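Local coordinates for protein sulfide-quinone reductase (Aquifex aeolicus, PDB 3HYW) that catalyses the oxidation of hydrogen sulfide with FAD and a quinone, accumulating polysulfur that is probably released, typically as cyclooctasulfur, at residues Ile81-Asn86 / Glu97-Ile103; Ala113-Asn119 / Val223-Pro228; Asn119-Cys124 / Phe247-Pro252. One frame throughout, in Å; residues are numbered along the deposited sequence.

Overall arrangement
Interactions 2 and 3 adjoin, their centres about 9 Å apart, and share Asn119; interaction 1 lies about 35 Å or more from either, centre to centre. Interaction 3 is the buried one, joining the chain after helix 116-119 to strand 247-255 with hydroxyl bonds at one end and sulfur and methyl contacts beside the flavin at the other. Interaction 2, partly buried, ties the chain around the same short helix to the edge strand 222-226, mainly through backbone bonds. Ile226 of interaction 2 packs on Thr248 and Phe250 of interaction 3. Interaction 1, also partly buried, fixes a hairpin against the FAD-binding sheet, combining an aliphatic cluster with a tyrosine ring laid across an asparagine.

Interaction 1: Ile81-Asn86 / Glu97-Ile103; sequences IDPDAN and EYDYLVI
Tyr98 meets Asn86 because its chi1 of 64° sets CG between the backbone N and the carbonyl carbon, swinging the ring back across the turn, while Asn86 holds CG beside its own backbone N (chi1 -60°). The ring therefore lies against the asparagine: CB of Asn86 stands over the face, 4.1 Å from the centroid of the Tyr98 ring, a CH-pi contact, and Asn86 O lies over this same face, toward the rim. The side-chain amide is steeply turned from the ring plane, and OD1 of Asn86 is held by Asn288. On the opposite face, Leu101 CB sits over the ring centre, so the aromatic plane is sandwiched. The backbone locks the same pair, Tyr98 N donating to Asn86 O at 2.9 Å with a fairly straight N-H...O angle of 159°.

A water links the tyrosine tip to the turn: it donates to Pro83 O at 2.8 Å and hydrogen-bonds Tyr98 OH at 2.8 Å. Proline suits this bend, and Asp82 helps shape it as an Asx motif, its OD1 accepting from Ala85 N at 3.1 Å. Deeper in, Ile81 reaches tip to tip for two strand residues, CG2 meeting Leu101 CD2 at 3.8 Å and CD1 meeting Ile103 CD1 at 3.8 Å. Branched aliphatic residues fit here, where strand 78-82 faces strand 100-103 of the parallel Rossmann-type sheet and Ile8 and Val6 of strand 4-8 add to the cluster.

The chemistry is thus graded: hydrocarbon seals the inner end, whereas at the outer end a ring with a polar tip can both pack on a turn and bind the water that bridges to Pro83 O.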
loop_
_atom_site.group_PDB
_atom_site.type_symbol
_atom_site.label_atom_id
_atom_site.label_comp_id
_atom_site.label_asym_id
_atom_site.label_seq_id
_atom_site.Cartn_x
_atom_site.Cartn_y
_atom_site.Cartn_z
ATOM N N ILE A 81 -41.629 -24.442 -15.627
ATOM C CA ILE A 81 -40.975 -25.716 -15.880
ATOM C C ILE A 81 -41.650 -26.764 -15.004
ATOM O O ILE A 81 -41.774 -26.581 -13.788
ATOM C CB ILE A 81 -39.462 -25.662 -15.527
ATOM C CG1 ILE A 81 -38.725 -24.640 -16.402
ATOM C CG2 ILE A 81 -38.821 -27.049 -15.639
ATOM C CD1 ILE A 81 -37.363 -24.216 -15.859
ATOM N N ASP A 82 -42.104 -27.848 -15.624
ATOM C CA ASP A 82 -42.560 -29.021 -14.883
ATOM C C ASP A 82 -41.504 -30.117 -15.049
ATOM O O ASP A 82 -41.462 -30.792 -16.083
ATOM C CB ASP A 82 -43.947 -29.482 -15.361
ATOM C CG ASP A 82 -44.500 -30.658 -14.553
ATOM O OD1 ASP A 82 -43.722 -31.345 -13.859
ATOM O OD2 ASP A 82 -45.726 -30.910 -14.628
ATOM N N PRO A 83 -40.644 -30.291 -14.028
ATOM C CA PRO A 83 -39.510 -31.216 -14.118
ATOM C C PRO A 83 -39.915 -32.685 -14.018
ATOM O O PRO A 83 -39.149 -33.557 -14.421
ATOM C CB PRO A 83 -38.641 -30.822 -12.924
ATOM C CG PRO A 83 -39.587 -30.263 -11.940
ATOM C CD PRO A 83 -40.707 -29.622 -12.715
ATOM N N ASP A 84 -41.103 -32.946 -13.472
ATOM C CA ASP A 84 -41.642 -34.298 -13.374
ATOM C C ASP A 84 -42.212 -34.747 -14.712
ATOM O O ASP A 84 -42.128 -35.922 -15.066
ATOM C CB ASP A 84 -42.725 -34.370 -12.292
ATOM C CG ASP A 84 -42.204 -33.989 -10.917
ATOM O OD1 ASP A 84 -41.257 -34.643 -10.439
ATOM O OD2 ASP A 84 -42.747 -33.036 -10.311
ATOM N N ALA A 85 -42.792 -33.800 -15.444
ATOM C CA ALA A 85 -43.377 -34.069 -16.753
ATOM C C ALA A 85 -42.377 -33.811 -17.875
ATOM O O ALA A 85 -42.673 -34.074 -19.040
ATOM C CB ALA A 85 -44.620 -33.219 -16.956
ATOM N N ASN A 86 -41.199 -33.299 -17.515
ATOM C CA ASN A 86 -40.172 -32.881 -18.485
ATOM C C ASN A 86 -40.707 -31.888 -19.515
ATOM O O ASN A 86 -40.529 -32.069 -20.723
ATOM C CB ASN A 86 -39.529 -34.085 -19.189
ATOM C CG ASN A 86 -38.840 -35.028 -18.231
ATOM O OD1 ASN A 86 -37.971 -34.628 -17.462
ATOM N ND2 ASN A 86 -39.231 -36.296 -18.273
ATOM N N GLU A 97 -41.904 -30.204 -24.737
ATOM C CA GLU A 97 -41.371 -31.347 -24.010
ATOM C C GLU A 97 -39.872 -31.446 -24.252
ATOM O O GLU A 97 -39.380 -31.059 -25.318
ATOM C CB GLU A 97 -42.087 -32.630 -24.442
ATOM C CG GLU A 97 -42.128 -33.714 -23.379
ATOM C CD GLU A 97 -43.447 -34.451 -23.374
ATOM O OE1 GLU A 97 -44.412 -33.936 -22.765
ATOM O OE2 GLU A 97 -43.520 -35.548 -23.973
ATOM N N TYR A 98 -39.137 -31.938 -23.260
ATOM C CA TYR A 98 -37.690 -32.078 -23.400
ATOM C C TYR A 98 -37.180 -33.408 -22.865
ATOM O O TYR A 98 -37.793 -34.014 -21.985
ATOM C CB TYR A 98 -36.953 -30.905 -22.728
ATOM C CG TYR A 98 -37.133 -30.801 -21.224
ATOM C CD1 TYR A 98 -38.033 -29.890 -20.673
ATOM C CD2 TYR A 98 -36.389 -31.605 -20.353
ATOM C CE1 TYR A 98 -38.196 -29.784 -19.288
ATOM C CE2 TYR A 98 -36.547 -31.512 -18.971
ATOM C CZ TYR A 98 -37.449 -30.600 -18.447
ATOM O OH TYR A 98 -37.613 -30.512 -17.087
ATOM N N ASP A 99 -36.055 -33.855 -23.416
ATOM C CA ASP A 99 -35.304 -34.975 -22.866
ATOM C C ASP A 99 -34.260 -34.429 -21.892
ATOM O O ASP A 99 -33.995 -35.023 -20.843
ATOM C CB ASP A 99 -34.643 -35.768 -23.996
ATOM C CG ASP A 99 -35.662 -36.420 -24.918
ATOM O OD1 ASP A 99 -36.610 -37.034 -24.397
ATOM O OD2 ASP A 99 -35.522 -36.313 -26.152
ATOM N N TYR A 100 -33.675 -33.291 -22.256
ATOM C CA TYR A 100 -32.754 -32.561 -21.380
ATOM C C TYR A 100 -33.101 -31.083 -21.412
ATOM O O TYR A 100 -33.542 -30.574 -22.440
ATOM C CB TYR A 100 -31.300 -32.766 -21.818
ATOM C CG TYR A 100 -30.878 -34.213 -21.896
ATOM C CD1 TYR A 100 -30.215 -34.828 -20.835
ATOM C CD2 TYR A 100 -31.143 -34.971 -23.037
ATOM C CE1 TYR A 100 -29.843 -36.168 -20.909
ATOM C CE2 TYR A 100 -30.783 -36.303 -23.117
ATOM C CZ TYR A 100 -30.131 -36.896 -22.058
ATOM O OH TYR A 100 -29.767 -38.219 -22.156
ATOM N N LEU A 101 -32.900 -30.403 -20.284
ATOM C CA LEU A 101 -33.185 -28.975 -20.171
ATOM C C LEU A 101 -31.961 -28.208 -19.679
ATOM O O LEU A 101 -31.341 -28.594 -18.690
ATOM C CB LEU A 101 -34.357 -28.731 -19.206
ATOM C CG LEU A 101 -34.698 -27.272 -18.879
ATOM C CD1 LEU A 101 -35.396 -26.615 -20.057
ATOM C CD2 LEU A 101 -35.542 -27.149 -17.627
ATOM N N VAL A 102 -31.633 -27.125 -20.376
ATOM C CA VAL A 102 -30.572 -26.211 -19.941
ATOM C C VAL A 102 -31.181 -24.857 -19.564
ATOM O O VAL A 102 -31.773 -24.172 -20.403
ATOM C CB VAL A 102 -29.492 -26.000 -21.035
ATOM C CG1 VAL A 102 -28.404 -25.056 -20.543
ATOM C CG2 VAL A 102 -28.892 -27.323 -21.465
ATOM N N ILE A 103 -31.026 -24.481 -18.300
ATOM C CA ILE A 103 -31.513 -23.191 -17.821
ATOM C C ILE A 103 -30.379 -22.177 -17.848
ATOM O O ILE A 103 -29.364 -22.344 -17.160
ATOM C CB ILE A 103 -32.143 -23.289 -16.407
ATOM C CG1 ILE A 103 -33.200 -24.403 -16.380
ATOM C CG2 ILE A 103 -32.737 -21.924 -15.992
ATOM C CD1 ILE A 103 -33.688 -24.788 -15.000
HETATM O O HOH W 1 -36.697 -32.653 -15.509
#

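Interaction 2: Ala113-Asn119 / Val223-Pro228; sequences AEGQEEN and VKAIEP
Glu114 and Ala225 form a single beta bridge of parallel pattern, their CA atoms 4.3 Å apart, in which Glu114 N donates to Lys224 O at 2.8 Å and Glu114 O accepts from Ile226 N at 2.8 Å. The partner strand carries a classic beta bulge here, Lys224 and Ala225 both facing Ile232 of strand 230-234. The bridge falls within a type II turn from Ala113 to Gln116, with Glu114 and Gly115 at its two central positions. Gly115, with its positive phi of 75°, suits that turn and takes the N-cap position of helix 116-119.

The helix brings two side chains to the strand. Gln116 stretches out fully, with chi1 178° and chi2 -178°, laying its methylene CG against Ile226 CD1 at 3.6 Å, and the extended chain carries the amide to Ala113, where OE1 accepts from Ala113 N at 3.1 Å, in the plane of the amide carbonyl. Asn119, the last residue of this one-turn helix, points its amide at the strand: ND2 donates to Ile226 O at 3.0 Å, almost straight and with the acceptor in the plane of the amide. The same amide rests beside the Pro228 ring, ND2 lying 3.8 Å from Pro228 CD. Ala113 is small enough to sit close to the strand, its CB 4.1 Å from Val223 CG1. Outward, Lys224 makes a salt bridge with Glu234, and inward Ile226 and Val223 lie on Phe250 of strand 247-255.

Since strand 222-226 is the outermost of its antiparallel sheet, its edge carbonyls and amide find donors and acceptors in this turn and helix. An asparagine satisfies the carbonyl past the bridge, and the glutamine ties the turn to itself, so one side-chain amide extends the cross-contact bonding begun by the backbone, and the other braces the turn from within.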
loop_
_atom_site.group_PDB
_atom_site.type_symbol
_atom_site.label_atom_id
_atom_site.label_comp_id
_atom_site.label_asym_id
_atom_site.label_seq_id
_atom_site.Cartn_x
_atom_site.Cartn_y
_atom_site.Cartn_z
ATOM N N ALA A 113 -31.794 -1.012 -3.068
ATOM C CA ALA A 113 -31.778 0.275 -2.370
ATOM C C ALA A 113 -33.058 1.050 -2.664
ATOM O O ALA A 113 -33.612 0.967 -3.765
ATOM C CB ALA A 113 -30.541 1.091 -2.755
ATOM N N GLU A 114 -33.540 1.779 -1.660
ATOM C CA GLU A 114 -34.772 2.548 -1.781
ATOM C C GLU A 114 -34.630 3.613 -2.860
ATOM O O GLU A 114 -33.690 4.409 -2.832
ATOM C CB GLU A 114 -35.120 3.203 -0.441
ATOM C CG GLU A 114 -36.483 3.860 -0.404
ATOM C CD GLU A 114 -37.581 2.896 -0.002
ATOM O OE1 GLU A 114 -37.993 2.941 1.179
ATOM O OE2 GLU A 114 -38.016 2.088 -0.856
ATOM N N GLY A 115 -35.563 3.610 -3.811
ATOM C CA GLY A 115 -35.562 4.578 -4.911
ATOM C C GLY A 115 -34.512 4.330 -5.987
ATOM O O GLY A 115 -34.281 5.187 -6.839
ATOM N N GLN A 116 -33.881 3.158 -5.961
ATOM C CA GLN A 116 -32.772 2.864 -6.878
ATOM C C GLN A 116 -33.230 2.744 -8.329
ATOM O O GLN A 116 -32.691 3.425 -9.209
ATOM C CB GLN A 116 -32.018 1.604 -6.443
ATOM C CG GLN A 116 -30.872 1.189 -7.387
ATOM C CD GLN A 116 -30.180 -0.095 -6.959
ATOM O OE1 GLN A 116 -30.467 -0.652 -5.898
ATOM N NE2 GLN A 116 -29.257 -0.571 -7.790
ATOM N N GLU A 117 -34.221 1.888 -8.577
ATOM C CA GLU A 117 -34.732 1.704 -9.935
ATOM C C GLU A 117 -35.274 3.013 -10.522
ATOM O O GLU A 117 -35.130 3.255 -11.720
ATOM C CB GLU A 117 -35.792 0.601 -9.994
ATOM C CG GLU A 117 -35.992 0.037 -11.410
ATOM C CD GLU A 117 -37.029 -1.077 -11.492
ATOM O OE1 GLU A 117 -37.567 -1.493 -10.446
ATOM O OE2 GLU A 117 -37.306 -1.538 -12.618
ATOM N N GLU A 118 -35.862 3.853 -9.670
ATOM C CA GLU A 118 -36.474 5.120 -10.093
ATOM C C GLU A 118 -35.474 6.268 -10.279
ATOM O O GLU A 118 -35.584 7.041 -11.237
ATOM C CB GLU A 118 -37.562 5.568 -9.102
ATOM C CG GLU A 118 -38.759 4.630 -8.969
ATOM C CD GLU A 118 -38.669 3.703 -7.757
ATOM O OE1 GLU A 118 -37.558 3.216 -7.430
ATOM O OE2 GLU A 118 -39.728 3.455 -7.135
ATOM N N ASN A 119 -34.520 6.385 -9.357
ATOM C CA ASN A 119 -33.639 7.559 -9.292
ATOM C C ASN A 119 -32.208 7.346 -9.784
ATOM O O ASN A 119 -31.508 8.309 -10.109
ATOM C CB ASN A 119 -33.609 8.117 -7.866
ATOM C CG ASN A 119 -34.988 8.477 -7.353
ATOM O OD1 ASN A 119 -35.830 8.976 -8.099
ATOM N ND2 ASN A 119 -35.224 8.228 -6.071
ATOM N N VAL A 223 -25.318 0.611 0.846
ATOM C CA VAL A 223 -26.157 1.633 0.223
ATOM C C VAL A 223 -27.611 1.273 0.507
ATOM O O VAL A 223 -28.061 0.161 0.187
ATOM C CB VAL A 223 -25.903 1.735 -1.301
ATOM C CG1 VAL A 223 -26.856 2.735 -1.956
ATOM C CG2 VAL A 223 -24.468 2.128 -1.566
ATOM N N LYS A 224 -28.327 2.205 1.129
ATOM C CA LYS A 224 -29.697 1.965 1.581
ATOM C C LYS A 224 -30.737 2.682 0.727
ATOM O O LYS A 224 -31.875 2.220 0.599
ATOM C CB LYS A 224 -29.857 2.381 3.049
ATOM C CG LYS A 224 -29.131 1.474 4.040
ATOM C CD LYS A 224 -29.569 0.011 3.883
ATOM C CE LYS A 224 -28.837 -0.915 4.838
ATOM N NZ LYS A 224 -29.646 -1.218 6.046
ATOM N N ALA A 225 -30.336 3.814 0.154
ATOM C CA ALA A 225 -31.247 4.655 -0.602
ATOM C C ALA A 225 -30.517 5.518 -1.606
ATOM O O ALA A 225 -29.420 6.023 -1.342
ATOM C CB ALA A 225 -32.086 5.543 0.345
ATOM N N ILE A 226 -31.147 5.676 -2.763
ATOM C CA ILE A 226 -30.713 6.633 -3.759
ATOM C C ILE A 226 -31.878 7.582 -4.000
ATOM O O ILE A 226 -32.948 7.176 -4.456
ATOM C CB ILE A 226 -30.258 5.949 -5.067
ATOM C CG1 ILE A 226 -29.072 5.018 -4.784
ATOM C CG2 ILE A 226 -29.873 6.991 -6.107
ATOM C CD1 ILE A 226 -29.005 3.813 -5.673
ATOM N N GLU A 227 -31.659 8.841 -3.648
ATOM C CA GLU A 227 -32.635 9.892 -3.861
ATOM C C GLU A 227 -32.181 10.700 -5.079
ATOM O O GLU A 227 -31.063 10.499 -5.562
ATOM C CB GLU A 227 -32.756 10.758 -2.601
ATOM C CG GLU A 227 -33.320 9.996 -1.392
ATOM C CD GLU A 227 -33.485 10.852 -0.143
ATOM O OE1 GLU A 227 -33.472 12.100 -0.245
ATOM O OE2 GLU A 227 -33.642 10.271 0.951
ATOM N N PRO A 228 -33.052 11.579 -5.616
ATOM C CA PRO A 228 -32.608 12.391 -6.756
ATOM C C PRO A 228 -31.428 13.299 -6.395
ATOM O O PRO A 228 -30.694 13.749 -7.279
ATOM C CB PRO A 228 -33.846 13.238 -7.081
ATOM C CG PRO A 228 -34.999 12.469 -6.509
ATOM C CD PRO A 228 -34.457 11.848 -5.263
#

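Interaction 3: Asn119-Cys124 / Phe247-Pro252; sequences NSTSIC and FTMFMP. With FAD (flavin-adenine dinucleotide), chain G; H2S (hydrosulfuric acid), chain J.
Ser120 and Thr121 make the tight half of this contact, both reaching onto Thr248. The chi1 of 61° places Thr121 OG1 between its own backbone N and carbonyl carbon, from where it donates to a lone pair of Thr248 O at 2.7 Å, in the carbonyl plane. Thr121 N adds a weak bond to the same oxygen, gripping it twice. Alongside, Ser120 OG and Thr248 OG1 share a hydrogen bond of 2.7 Å, and Ser120 OG also lies at the edge of the Phe250 ring, in its plane. A water at the margin of this end donates to Asn119 O at 2.7 Å and also hydrogen-bonds Thr248 OG1. Phe250 N closes the set by donating to Thr121 O at 3.1 Å. Small hydroxyl residues suit a loop without regular strand pairing that must satisfy buried backbone polar atoms.

Further along, the two chains diverge, and a water accepts from Ile123 N at 2.9 Å and donates to Phe250 O at 3.3 Å. There the bent Met249 crosses Ile123 at about a right angle, its CE 3.9 Å from Ile123 CD1. In one of its two conformers Cys124 places its sulfur beside Met251 CE and Pro252 CD; Cys124 and Met251, with Phe254, line the hydrosulfuric acid pocket. Ile123 and Cys124 belong to the FAD pocket, Ile123 O coming within 3.3 Å of the flavin methyl C7M.

Helix 126-141 packs on Thr121, Ser122 and Phe247, helix 158-173 meets Ile123, Met249 and Met251, and strand 146-150 pairs with strand 247-255, while strand 222-226 lies on Ser120, Thr248 and Phe250.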
loop_
_atom_site.group_PDB
_atom_site.type_symbol
_atom_site.label_atom_id
_atom_site.label_comp_id
_atom_site.label_asym_id
_atom_site.label_seq_id
_atom_site.Cartn_x
_atom_site.Cartn_y
_atom_site.Cartn_z
ATOM N N ASN A 119 -34.520 6.385 -9.357
ATOM C CA ASN A 119 -33.639 7.559 -9.292
ATOM C C ASN A 119 -32.208 7.346 -9.784
ATOM O O ASN A 119 -31.508 8.309 -10.109
ATOM C CB ASN A 119 -33.609 8.117 -7.866
ATOM C CG ASN A 119 -34.988 8.477 -7.353
ATOM O OD1 ASN A 119 -35.830 8.976 -8.099
ATOM N ND2 ASN A 119 -35.224 8.228 -6.071
ATOM N N SER A 120 -31.770 6.092 -9.823
ATOM C CA SER A 120 -30.421 5.780 -10.284
ATOM C C SER A 120 -30.431 5.310 -11.738
ATOM O O SER A 120 -31.460 5.384 -12.420
ATOM C CB SER A 120 -29.781 4.728 -9.377
ATOM O OG SER A 120 -28.374 4.709 -9.533
ATOM N N THR A 121 -29.275 4.852 -12.212
ATOM C CA THR A 121 -29.166 4.215 -13.522
ATOM C C THR A 121 -28.466 2.876 -13.363
ATOM O O THR A 121 -27.834 2.613 -12.342
ATOM C CB THR A 121 -28.397 5.082 -14.556
ATOM O OG1 THR A 121 -27.056 5.312 -14.108
ATOM C CG2 THR A 121 -29.095 6.417 -14.797
ATOM N N SER A 122 -28.585 2.032 -14.384
ATOM C CA SER A 122 -27.945 0.734 -14.398
ATOM C C SER A 122 -27.547 0.388 -15.828
ATOM O O SER A 122 -28.100 0.933 -16.783
ATOM C CB SER A 122 -28.892 -0.316 -13.832
ATOM O OG SER A 122 -29.969 -0.528 -14.721
ATOM N N ILE A 123 -26.582 -0.512 -15.968
ATOM C CA ILE A 123 -25.995 -0.826 -17.268
ATOM C C ILE A 123 -26.017 -2.335 -17.553
ATOM O O ILE A 123 -25.312 -2.813 -18.441
ATOM C CB ILE A 123 -24.554 -0.254 -17.386
ATOM C CG1 ILE A 123 -23.606 -0.930 -16.383
ATOM C CG2 ILE A 123 -24.558 1.267 -17.182
ATOM C CD1 ILE A 123 -22.173 -0.397 -16.403
ATOM N N CYS A 124 -26.860 -3.062 -16.818
ATOM C CA CYS A 124 -26.861 -4.531 -16.843
ATOM C C CYS A 124 -27.622 -5.134 -18.017
ATOM O O CYS A 124 -27.409 -6.298 -18.363
ATOM C CB CYS A 124 -27.421 -5.088 -15.532
ATOM S SG CYS A 124 -26.374 -4.835 -14.126
ATOM N N PHE A 247 -25.783 12.630 -10.435
ATOM C CA PHE A 247 -25.891 11.442 -11.276
ATOM C C PHE A 247 -25.351 10.237 -10.522
ATOM O O PHE A 247 -24.289 10.314 -9.908
ATOM C CB PHE A 247 -25.133 11.632 -12.596
ATOM C CG PHE A 247 -25.015 10.370 -13.414
ATOM C CD1 PHE A 247 -23.979 9.465 -13.176
ATOM C CD2 PHE A 247 -25.944 10.080 -14.414
ATOM C CE1 PHE A 247 -23.874 8.278 -13.915
ATOM C CE2 PHE A 247 -25.840 8.905 -15.167
ATOM C CZ PHE A 247 -24.806 8.002 -14.912
ATOM N N THR A 248 -26.089 9.131 -10.569
ATOM C CA THR A 248 -25.617 7.869 -10.002
ATOM C C THR A 248 -25.748 6.701 -10.981
ATOM O O THR A 248 -26.586 6.715 -11.889
ATOM C CB THR A 248 -26.357 7.488 -8.683
ATOM O OG1 THR A 248 -27.737 7.235 -8.959
ATOM C CG2 THR A 248 -26.247 8.591 -7.643
ATOM N N MET A 249 -24.902 5.695 -10.781
ATOM C CA MET A 249 -25.014 4.433 -11.484
ATOM C C MET A 249 -24.672 3.351 -10.476
ATOM O O MET A 249 -23.525 3.240 -10.038
ATOM C CB MET A 249 -24.055 4.386 -12.682
ATOM C CG MET A 249 -24.376 3.315 -13.736
ATOM S SD MET A 249 -24.312 1.601 -13.171
ATOM C CE MET A 249 -22.554 1.348 -12.929
ATOM N N PHE A 250 -25.673 2.558 -10.106
ATOM C CA PHE A 250 -25.457 1.455 -9.190
ATOM C C PHE A 250 -25.768 0.103 -9.804
ATOM O O PHE A 250 -26.681 -0.029 -10.622
ATOM C CB PHE A 250 -26.210 1.672 -7.868
ATOM C CG PHE A 250 -25.462 2.543 -6.912
ATOM C CD1 PHE A 250 -24.632 1.982 -5.948
ATOM C CD2 PHE A 250 -25.540 3.928 -7.010
ATOM C CE1 PHE A 250 -23.900 2.788 -5.089
ATOM C CE2 PHE A 250 -24.822 4.739 -6.144
ATOM C CZ PHE A 250 -24.001 4.167 -5.183
ATOM N N MET A 251 -24.968 -0.888 -9.423
ATOM C CA MET A 251 -25.243 -2.276 -9.763
ATOM C C MET A 251 -26.386 -2.775 -8.892
ATOM O O MET A 251 -26.425 -2.479 -7.687
ATOM C CB MET A 251 -24.011 -3.152 -9.528
ATOM C CG MET A 251 -22.765 -2.716 -10.283
ATOM S SD MET A 251 -22.973 -2.647 -12.078
ATOM C CE MET A 251 -23.368 -4.358 -12.451
ATOM N N PRO A 252 -27.336 -3.504 -9.501
ATOM C CA PRO A 252 -28.326 -4.237 -8.727
ATOM C C PRO A 252 -27.768 -5.587 -8.287
ATOM O O PRO A 252 -26.749 -6.042 -8.820
ATOM C CB PRO A 252 -29.475 -4.422 -9.720
ATOM C CG PRO A 252 -28.824 -4.450 -11.062
ATOM C CD PRO A 252 -27.543 -3.654 -10.958
HETATM P PA FAD G . -27.271 -13.367 -20.330
HETATM O O1A FAD G . -26.120 -13.335 -21.302
HETATM O O2A FAD G . -27.753 -12.088 -19.718
HETATM O O5B FAD G . -28.474 -14.086 -21.099
HETATM C C5B FAD G . -29.699 -14.458 -20.490
HETATM C C4B FAD G . -30.706 -14.653 -21.614
HETATM O O4B FAD G . -31.891 -15.270 -21.111
HETATM C C3B FAD G . -31.142 -13.320 -22.199
HETATM O O3B FAD G . -31.233 -13.453 -23.622
HETATM C C2B FAD G . -32.513 -13.092 -21.592
HETATM O O2B FAD G . -33.337 -12.279 -22.426
HETATM C C1B FAD G . -33.039 -14.511 -21.490
HETATM N N9A FAD G . -34.121 -14.717 -20.489
HETATM C C8A FAD G . -34.216 -14.173 -19.257
HETATM N N7A FAD G . -35.342 -14.640 -18.661
HETATM C C5A FAD G . -35.952 -15.474 -19.535
HETATM C C6A FAD G . -37.120 -16.233 -19.496
HETATM N N6A FAD G . -37.909 -16.220 -18.397
HETATM N N1A FAD G . -37.462 -16.993 -20.570
HETATM C C2A FAD G . -36.691 -17.021 -21.671
HETATM N N3A FAD G . -35.562 -16.296 -21.736
HETATM C C4A FAD G . -35.172 -15.523 -20.682
HETATM N N1 FAD G . -18.154 -10.987 -18.004
HETATM C C2 FAD G . -16.882 -11.009 -18.486
HETATM O O2 FAD G . -16.245 -12.081 -18.510
HETATM N N3 FAD G . -16.286 -9.888 -18.958
HETATM C C4 FAD G . -16.953 -8.716 -18.955
HETATM O O4 FAD G . -16.366 -7.572 -19.414
HETATM C C4X FAD G . -18.252 -8.668 -18.464
HETATM N N5 FAD G . -18.914 -7.489 -18.457
HETATM C C5X FAD G . -20.180 -7.419 -17.992
HETATM C C6 FAD G . -20.848 -6.190 -18.008
HETATM C C7 FAD G . -22.150 -6.087 -17.527
HETATM C C7M FAD G . -22.833 -4.733 -17.558
HETATM C C8 FAD G . -22.782 -7.228 -17.026
HETATM C C8M FAD G . -24.197 -7.188 -16.481
HETATM C C9 FAD G . -22.105 -8.451 -17.008
HETATM C C9A FAD G . -20.796 -8.570 -17.502
HETATM N N10 FAD G . -20.134 -9.765 -17.509
HETATM C C10 FAD G . -18.861 -9.825 -17.979
HETATM C "C1'" FAD G . -20.769 -10.968 -16.922
HETATM C "C2'" FAD G . -21.335 -12.057 -17.810
HETATM O "O2'" FAD G . -20.373 -12.442 -18.801
HETATM C "C3'" FAD G . -22.659 -11.580 -18.407
HETATM O "O3'" FAD G . -23.572 -11.248 -17.333
HETATM C "C4'" FAD G . -23.278 -12.643 -19.304
HETATM O "O4'" FAD G . -24.256 -12.006 -20.136
HETATM C "C5'" FAD G . -23.925 -13.752 -18.482
HETATM O "O5'" FAD G . -24.411 -14.776 -19.345
HETATM P P FAD G . -25.812 -15.529 -19.083
HETATM O O1P FAD G . -26.028 -16.487 -20.224
HETATM O O2P FAD G . -25.872 -16.047 -17.662
HETATM O O3P FAD G . -26.922 -14.361 -19.124
HETATM S S H2S J . -24.626 -6.678 -15.021
HETATM O O HOH W 2 -29.129 9.370 -9.337
HETATM O O HOH W 3 -25.886 -1.628 -13.367
#